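Local atomic coordinates of aq_2013 protein (Aquifex aeolicus, PDB entry 2P6C), a protein that is of unknown function but belongs to the UPF0047 (YjbQ) family and assembles from three copies of one small alpha/beta chain. Residues A[24-29]-A[107-112]; A[30-35]-A[132-137]. All coordinates share one frame; numbering follows the deposited sequence.

Contact 1 of 2, residues A[24-29]-A[107-112]; sequences EVKKAV and GKLDLG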
ATOM      1  N   GLU A  24       9.451  13.643  12.628  1.00 12.22           N
ATOM      2  CA  GLU A  24      10.113  12.501  13.204  1.00 13.83           C
ATOM      3  C   GLU A  24      10.858  11.713  12.159  1.00 12.47           C
ATOM      4  O   GLU A  24      11.986  11.285  12.361  1.00 11.74           O
ATOM      5  CB  GLU A  24       9.056  11.604  13.831  1.00 17.52           C
ATOM      6  CG  GLU A  24       9.181  11.597  15.351  1.00 25.45           C
ATOM      7  CD  GLU A  24       8.233  12.638  15.883  1.00 28.88           C
ATOM      8  OE1 GLU A  24       7.567  13.304  15.094  1.00 30.81           O
ATOM      9  OE2 GLU A  24       8.131  12.743  17.095  1.00 34.66           O
ATOM     10  N   VAL A  25      10.190  11.521  11.024  1.00 10.64           N
ATOM     11  CA  VAL A  25      10.775  10.762   9.911  1.00 10.87           C
ATOM     12  C   VAL A  25      11.920  11.549   9.288  1.00 11.48           C
ATOM     13  O   VAL A  25      12.943  10.977   8.895  1.00 12.78           O
ATOM     14  CB  VAL A  25       9.724  10.462   8.804  1.00 11.21           C
ATOM     15  CG1 VAL A  25      10.407   9.793   7.594  1.00 10.58           C
ATOM     16  CG2 VAL A  25       8.629   9.554   9.355  1.00  8.84           C
ATOM     17  N   LYS A  26      11.732  12.860   9.181  1.00 11.29           N
ATOM     18  CA  LYS A  26      12.758  13.728   8.622  1.00 11.76           C
ATOM     19  C   LYS A  26      13.992  13.677   9.512  1.00 12.18           C
ATOM     20  O   LYS A  26      15.120  13.675   9.028  1.00 10.71           O
ATOM     21  CB  LYS A  26      12.254  15.166   8.528  1.00 10.98           C
ATOM     22  CG  LYS A  26      11.259  15.409   7.405  1.00  9.21           C
ATOM     23  CD  LYS A  26      11.092  16.902   7.143  1.00 11.54           C
ATOM     24  CE  LYS A  26      10.247  17.142   5.912  1.00 10.67           C
ATOM     25  NZ  LYS A  26      10.401  18.539   5.425  1.00 14.21           N
ATOM     26  N   LYS A  27      13.775  13.628  10.820  1.00 12.10           N
ATOM     27  CA  LYS A  27      14.888  13.537  11.751  1.00 12.47           C
ATOM     28  C   LYS A  27      15.663  12.268  11.510  1.00 11.63           C
ATOM     29  O   LYS A  27      16.884  12.230  11.578  1.00 10.50           O
ATOM     30  CB  LYS A  27      14.358  13.494  13.177  1.00 15.13           C
ATOM     31  CG  LYS A  27      15.467  13.760  14.197  1.00 19.80           C
ATOM     32  CD  LYS A  27      14.986  13.590  15.636  1.00 22.63           C
ATOM     33  CE  LYS A  27      16.113  13.753  16.659  1.00 24.83           C
ATOM     34  NZ  LYS A  27      15.560  13.718  18.011  1.00 27.46           N
ATOM     35  N   ALA A  28      14.929  11.195  11.232  1.00  9.87           N
ATOM     36  CA  ALA A  28      15.555   9.905  10.992  1.00 10.58           C
ATOM     37  C   ALA A  28      16.338   9.931   9.684  1.00 10.62           C
ATOM     38  O   ALA A  28      17.439   9.377   9.604  1.00 10.19           O
ATOM     39  CB  ALA A  28      14.505   8.808  10.958  1.00  9.05           C
ATOM     40  N   VAL A  29      15.773  10.577   8.662  1.00 10.34           N
ATOM     41  CA  VAL A  29      16.456  10.660   7.371  1.00 10.12           C
ATOM     42  C   VAL A  29      17.772  11.403   7.515  1.00 10.86           C
ATOM     43  O   VAL A  29      18.784  11.050   6.923  1.00 10.94           O
ATOM     44  CB  VAL A  29      15.569  11.396   6.351  1.00 10.25           C
ATOM     45  CG1 VAL A  29      16.430  11.961   5.223  1.00  9.66           C
ATOM     46  CG2 VAL A  29      14.543  10.443   5.771  1.00  9.50           C
ATOM     47  N   GLY A 107      19.543  13.913   0.070  1.00 12.32           N
ATOM     48  CA  GLY A 107      19.555  13.949   1.531  1.00 12.70           C
ATOM     49  C   GLY A 107      18.252  14.495   2.146  1.00 13.65           C
ATOM     50  O   GLY A 107      18.223  15.005   3.253  1.00 13.30           O
ATOM     51  N   LYS A 108      17.171  14.361   1.352  1.00 13.21           N
ATOM     52  CA  LYS A 108      15.894  14.877   1.819  1.00 12.73           C
ATOM     53  C   LYS A 108      14.727  13.943   1.518  1.00 12.84           C
ATOM     54  O   LYS A 108      14.684  13.266   0.496  1.00 11.61           O
ATOM     55  CB  LYS A 108      15.652  16.189   1.101  1.00 13.17           C
ATOM     56  CG  LYS A 108      16.453  17.317   1.734  1.00 14.24           C
ATOM     57  CD  LYS A 108      16.506  18.548   0.837  1.00 15.37           C
ATOM     58  CE  LYS A 108      16.787  18.199  -0.628  1.00 17.85           C
ATOM     59  NZ  LYS A 108      16.493  19.358  -1.468  1.00 20.06           N
ATOM     60  N   LEU A 109      13.777  13.913   2.489  1.00 11.85           N
ATOM     61  CA  LEU A 109      12.500  13.242   2.282  1.00 13.71           C
ATOM     62  C   LEU A 109      11.817  13.877   1.081  1.00 13.34           C
ATOM     63  O   LEU A 109      11.502  15.060   1.078  1.00 14.00           O
ATOM     64  CB  LEU A 109      11.619  13.463   3.511  1.00 14.53           C
ATOM     65  CG  LEU A 109      11.230  12.195   4.302  1.00 15.78           C
ATOM     66  CD1 LEU A 109       9.949  12.400   5.116  1.00 14.03           C
ATOM     67  CD2 LEU A 109      10.987  10.956   3.438  1.00 12.46           C
ATOM     68  N   ASP A 110      11.626  13.074   0.017  1.00 14.04           N
ATOM     69  CA  ASP A 110      11.051  13.554  -1.256  1.00 14.31           C
ATOM     70  C   ASP A 110       9.514  13.630  -1.201  1.00 14.37           C
ATOM     71  O   ASP A 110       8.819  12.705  -1.612  1.00 13.79           O
ATOM     72  CB  ASP A 110      11.467  12.605  -2.388  1.00 14.11           C
ATOM     73  CG  ASP A 110      11.574  13.371  -3.709  1.00 15.72           C
ATOM     74  OD1 ASP A 110      10.995  14.457  -3.811  1.00 14.61           O
ATOM     75  OD2 ASP A 110      12.232  12.871  -4.616  1.00 16.17           O
ATOM     76  N   LEU A 111       8.982  14.748  -0.644  1.00 14.57           N
ATOM     77  CA  LEU A 111       7.535  14.863  -0.488  1.00 15.01           C
ATOM     78  C   LEU A 111       6.882  15.878  -1.420  1.00 14.93           C
ATOM     79  O   LEU A 111       7.440  16.892  -1.810  1.00 12.94           O
ATOM     80  CB  LEU A 111       7.238  15.341   0.927  1.00 16.40           C
ATOM     81  CG  LEU A 111       7.479  14.257   1.964  1.00 19.46           C
ATOM     82  CD1 LEU A 111       7.014  14.694   3.350  1.00 20.35           C
ATOM     83  CD2 LEU A 111       6.754  12.951   1.651  1.00 20.59           C
ATOM     84  N   GLY A 112       5.601  15.593  -1.743  1.00 13.27           N
ATOM     85  CA  GLY A 112       4.792  16.490  -2.575  1.00 15.44           C
ATOM     86  C   GLY A 112       4.475  17.820  -1.849  1.00 15.61           C
ATOM     87  O   GLY A 112       4.751  17.990  -0.671  1.00 16.21           O
TER

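Contact 2 of 2, residues A[30-35]-A[132-137]; sequences EESEVK and IKIIGE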
ATOM      1  N   GLU A  30      17.790  12.443   8.337  1.00 10.90           N
ATOM      2  CA  GLU A  30      19.023  13.187   8.564  1.00 12.93           C
ATOM      3  C   GLU A  30      20.105  12.344   9.264  1.00 13.47           C
ATOM      4  O   GLU A  30      21.233  12.310   8.845  1.00 14.13           O
ATOM      5  CB  GLU A  30      18.735  14.473   9.352  1.00 13.08           C
ATOM      6  CG  GLU A  30      20.019  15.264   9.644  1.00 15.89           C
ATOM      7  CD  GLU A  30      19.753  16.718  10.033  1.00 16.10           C
ATOM      8  OE1 GLU A  30      18.585  17.094  10.227  1.00 15.43           O
ATOM      9  OE2 GLU A  30      20.736  17.466  10.140  1.00 16.01           O
ATOM     10  N   GLU A  31      19.683  11.675  10.380  1.00 13.51           N
ATOM     11  CA  GLU A  31      20.528  10.779  11.189  1.00 13.91           C
ATOM     12  C   GLU A  31      21.167   9.629  10.342  1.00 13.12           C
ATOM     13  O   GLU A  31      22.156   9.015  10.721  1.00 13.19           O
ATOM     14  CB  GLU A  31      19.671  10.227  12.352  1.00 15.67           C
ATOM     15  CG  GLU A  31      19.233  11.315  13.370  1.00 19.18           C
ATOM     16  CD  GLU A  31      18.300  10.751  14.444  1.00 21.96           C
ATOM     17  OE1 GLU A  31      17.818   9.631  14.279  1.00 25.02           O
ATOM     18  OE2 GLU A  31      18.061  11.432  15.438  1.00 22.90           O
ATOM     19  N   SER A  32      20.475   9.268   9.264  1.00 12.32           N
ATOM     20  CA  SER A  32      20.866   8.099   8.472  1.00 12.65           C
ATOM     21  C   SER A  32      22.006   8.478   7.538  1.00 13.13           C
ATOM     22  O   SER A  32      22.728   7.616   7.040  1.00 14.40           O
ATOM     23  CB  SER A  32      19.698   7.594   7.623  1.00 13.12           C
ATOM     24  OG  SER A  32      19.606   8.327   6.414  1.00 12.41           O
ATOM     25  N   GLU A  33      22.143   9.780   7.303  1.00 12.04           N
ATOM     26  CA  GLU A  33      23.164  10.332   6.419  1.00 13.70           C
ATOM     27  C   GLU A  33      22.992   9.848   4.975  1.00 12.52           C
ATOM     28  O   GLU A  33      23.849  10.036   4.120  1.00 10.94           O
ATOM     29  CB  GLU A  33      24.534   9.920   6.960  1.00 16.76           C
ATOM     30  CG  GLU A  33      24.880  10.637   8.266  1.00 21.66           C
ATOM     31  CD  GLU A  33      26.331  10.393   8.609  1.00 25.47           C
ATOM     32  OE1 GLU A  33      26.749   9.244   8.599  1.00 28.83           O
ATOM     33  OE2 GLU A  33      27.032  11.357   8.905  1.00 28.59           O
ATOM     34  N   VAL A  34      21.865   9.208   4.675  1.00  9.86           N
ATOM     35  CA  VAL A  34      21.561   8.701   3.330  1.00 10.67           C
ATOM     36  C   VAL A  34      21.314   9.903   2.401  1.00 10.40           C
ATOM     37  O   VAL A  34      20.640  10.863   2.751  1.00 10.38           O
ATOM     38  CB  VAL A  34      20.373   7.645   3.335  1.00 10.12           C
ATOM     39  CG1 VAL A  34      19.870   7.421   1.910  1.00  9.60           C
ATOM     40  CG2 VAL A  34      20.857   6.325   3.905  1.00 10.64           C
ATOM     41  N   LYS A  35      21.956   9.878   1.287  1.00 10.20           N
ATOM     42  CA  LYS A  35      21.786  10.870   0.176  1.00 11.42           C
ATOM     43  C   LYS A  35      20.681  10.432  -0.716  1.00 11.97           C
ATOM     44  O   LYS A  35      19.821  11.208  -1.112  1.00 12.49           O
ATOM     45  CB  LYS A  35      23.009  11.046  -0.765  1.00 12.79           C
ATOM     46  CG  LYS A  35      24.019  12.057  -0.217  1.00 18.89           C
ATOM     47  CD  LYS A  35      25.310  11.386   0.258  1.00 22.61           C
ATOM     48  CE  LYS A  35      26.035  10.639  -0.867  1.00 25.25           C
ATOM     49  NZ  LYS A  35      27.393  10.304  -0.442  1.00 29.64           N
ATOM     50  N   ILE A 132      10.767   2.867  11.237  1.00 10.97           N
ATOM     51  CA  ILE A 132      11.354   3.605  10.123  1.00 10.94           C
ATOM     52  C   ILE A 132      12.583   2.848   9.659  1.00 10.68           C
ATOM     53  O   ILE A 132      13.517   2.648  10.392  1.00  9.53           O
ATOM     54  CB  ILE A 132      11.808   5.006  10.569  1.00 10.22           C
ATOM     55  CG1 ILE A 132      10.612   5.824  11.048  1.00 11.50           C
ATOM     56  CG2 ILE A 132      12.432   5.753   9.366  1.00 10.78           C
ATOM     57  CD1 ILE A 132      11.026   7.098  11.787  1.00 11.44           C
ATOM     58  N   LYS A 133      12.532   2.386   8.411  1.00  9.37           N
ATOM     59  CA  LYS A 133      13.674   1.664   7.902  1.00  9.48           C
ATOM     60  C   LYS A 133      14.158   2.315   6.619  1.00  9.29           C
ATOM     61  O   LYS A 133      13.429   2.444   5.645  1.00  7.95           O
ATOM     62  CB  LYS A 133      13.241   0.225   7.624  1.00 10.01           C
ATOM     63  CG  LYS A 133      14.433  -0.687   7.326  1.00 11.60           C
ATOM     64  CD  LYS A 133      15.313  -0.905   8.556  1.00 12.37           C
ATOM     65  CE  LYS A 133      16.093  -2.226   8.486  1.00 13.64           C
ATOM     66  NZ  LYS A 133      16.517  -2.618   9.828  1.00 12.16           N
ATOM     67  N   ILE A 134      15.422   2.786   6.703  1.00  8.95           N
ATOM     68  CA  ILE A 134      16.044   3.488   5.579  1.00 10.32           C
ATOM     69  C   ILE A 134      17.221   2.713   5.012  1.00 10.75           C
ATOM     70  O   ILE A 134      18.035   2.154   5.736  1.00 10.70           O
ATOM     71  CB  ILE A 134      16.555   4.843   6.093  1.00 10.78           C
ATOM     72  CG1 ILE A 134      15.340   5.700   6.499  1.00 10.27           C
ATOM     73  CG2 ILE A 134      17.300   5.554   4.939  1.00 11.44           C
ATOM     74  CD1 ILE A 134      15.617   7.037   7.209  1.00 10.40           C
ATOM     75  N   ILE A 135      17.304   2.652   3.673  1.00 10.18           N
ATOM     76  CA  ILE A 135      18.446   1.997   2.949  1.00 12.73           C
ATOM     77  C   ILE A 135      18.787   2.902   1.779  1.00 13.04           C
ATOM     78  O   ILE A 135      17.933   3.566   1.205  1.00 11.89           O
ATOM     79  CB  ILE A 135      18.229   0.526   2.508  1.00 14.00           C
ATOM     80  CG1 ILE A 135      17.060   0.404   1.479  1.00 14.80           C
ATOM     81  CG2 ILE A 135      17.895  -0.419   3.699  1.00 13.62           C
ATOM     82  CD1 ILE A 135      16.917  -0.946   0.710  1.00 18.66           C
ATOM     83  N   GLY A 136      20.048   2.884   1.372  1.00 13.93           N
ATOM     84  CA  GLY A 136      20.477   3.650   0.220  1.00 15.51           C
ATOM     85  C   GLY A 136      21.904   4.077   0.478  1.00 16.82           C
ATOM     86  O   GLY A 136      22.628   3.445   1.262  1.00 14.79           O
ATOM     87  N   GLU A 137      22.329   5.160  -0.167  1.00 17.93           N
ATOM     88  CA  GLU A 137      23.665   5.751  -0.151  1.00 20.91           C
ATOM     89  C   GLU A 137      23.609   7.258   0.111  1.00 20.72           C
ATOM     90  O   GLU A 137      22.895   8.006  -0.545  1.00 20.84           O
ATOM     91  CB  GLU A 137      24.329   5.473  -1.505  1.00 22.80           C
ATOM     92  CG  GLU A 137      25.842   5.252  -1.385  1.00 27.68           C
ATOM     93  CD  GLU A 137      26.200   3.876  -1.911  1.00 29.06           C
ATOM     94  OE1 GLU A 137      26.337   3.731  -3.124  1.00 31.25           O
ATOM     95  OE2 GLU A 137      26.337   2.962  -1.111  1.00 28.64           O
ATOM     96  OXT GLU A 137      24.277   7.788   0.990  1.00 22.95           O
TER

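Contact 1 of 2, residues A[24-29]-A[107-112]
A small apolar cluster beside helix 22-32 forms where Leu-109, in the loop between strands 99-104 and 116-121, meets Val-25 and Val-29, one helical turn apart. The isobutyl group of Leu-109 reaches in from the loop; its CD1 meets Val-25, while its CG touches both valines. CD1 of Leu-109 comes closest, 3.6 Å from CG1 of Val-25, the two side chains crossing at about a right angle. One turn on, CG2 of Val-29 lies 4.0 Å from CG of Leu-109. Val-25 holds CG1 anti to its backbone N (chi1 174°), the branch that meets the leucine. Lys-26 adds only its aliphatic part: its CG stands 4.0 Å from CD1 of Leu-109, while the extended chain carries the amine away from the cluster toward the exposed side, which suits a lysine at the edge of an apolar patch. CG1 of Val-29 also lies 4.0 Å from the carbonyl O of Gly-107, whose phi of 70° is easily taken up by glycine. An alanine at Leu-109 would probably leave Val-25 and Val-29 facing a gap and the loop less firmly seated on the helix. Leu-109 also touches Leu-102, and Val-25 reaches Cys-39 and Val-41, so the cluster continues the packing of a helix against one face of an antiparallel sheet, as in alpha/beta proteins.

Contact 2 of 2, residues A[30-35]-A[132-137]
Where helix 22-32 ends, Glu-33 takes a positive phi of 62° and the chain turns to run beside the last residues of strand 128-136, the directions of 32-35 and 134-137 lying 45° apart. The backbones draw together toward the C-terminus, from 7.3 Å between CA of Ser-32 and CA of Ile-134 to 5.0 Å between CA of Val-34 and CA of Glu-137. There the amide of Lys-35 meets the terminal carboxylate: N of Lys-35 gives a nearly straight bond (170°) to OXT of Glu-137 at 3.1 Å, and a weak, bent one to O of Glu-137 at 2.8 Å. At the last turn of the helix, Ser-32 sets up an ST turn: its OG, set between its own backbone N and carbonyl carbon, accepts from N of Val-34 at 3.0 Å; the same hydroxyl is bonded to O of Val-29, which makes serine apt for a buried helix end. This is the exit of the helix packed over the C-terminal end of an inner strand of the four-stranded antiparallel sheet. Val-34 and Ile-134 slide past each other in opposite directions, CG2 of Val-34 lying 3.8 Å from CG2 of Ile-134, and that same isoleucine methyl is 3.9 Å from OG of Ser-32. Two beta-branched residues fill this space between turn and strand, and Ile-104 and Tyr-4 border it. Gly-136 suits its place twice over: its backbone angles would jam a CB against the preceding carbonyl, and a CB would also press on CG1 of Val-34. The bent chain of Lys-35 keeps CD and CE beside OXT of Glu-137, yet its NZ stays 4.3 Å from that OXT, beyond a salt bridge. The side chain of Glu-137 leads elsewhere, OE1 bonding N of Met-1 in the second subunit.

In the fold
Both contacts use helix 22-32, and their centres lie about 9 Å apart. Contact 1 takes the middle of the helix and a loop, is partly buried, and relies on apolar packing, with a lysine at its edge. Contact 2 takes the helix end and the last strand; most of its touching residues are buried, yet it adds polar bonds at the chain terminus. They meet directly: CD1 of Ile-134 packs 3.7 Å from CA of Val-29, and N of Gly-107 lies 3.0 Å from O of Lys-35, a probable hydrogen bond tying the loop to the helix exit. Each also reaches the second subunit, through Asp-110 in the first and Ile-135 and Glu-137 in the second.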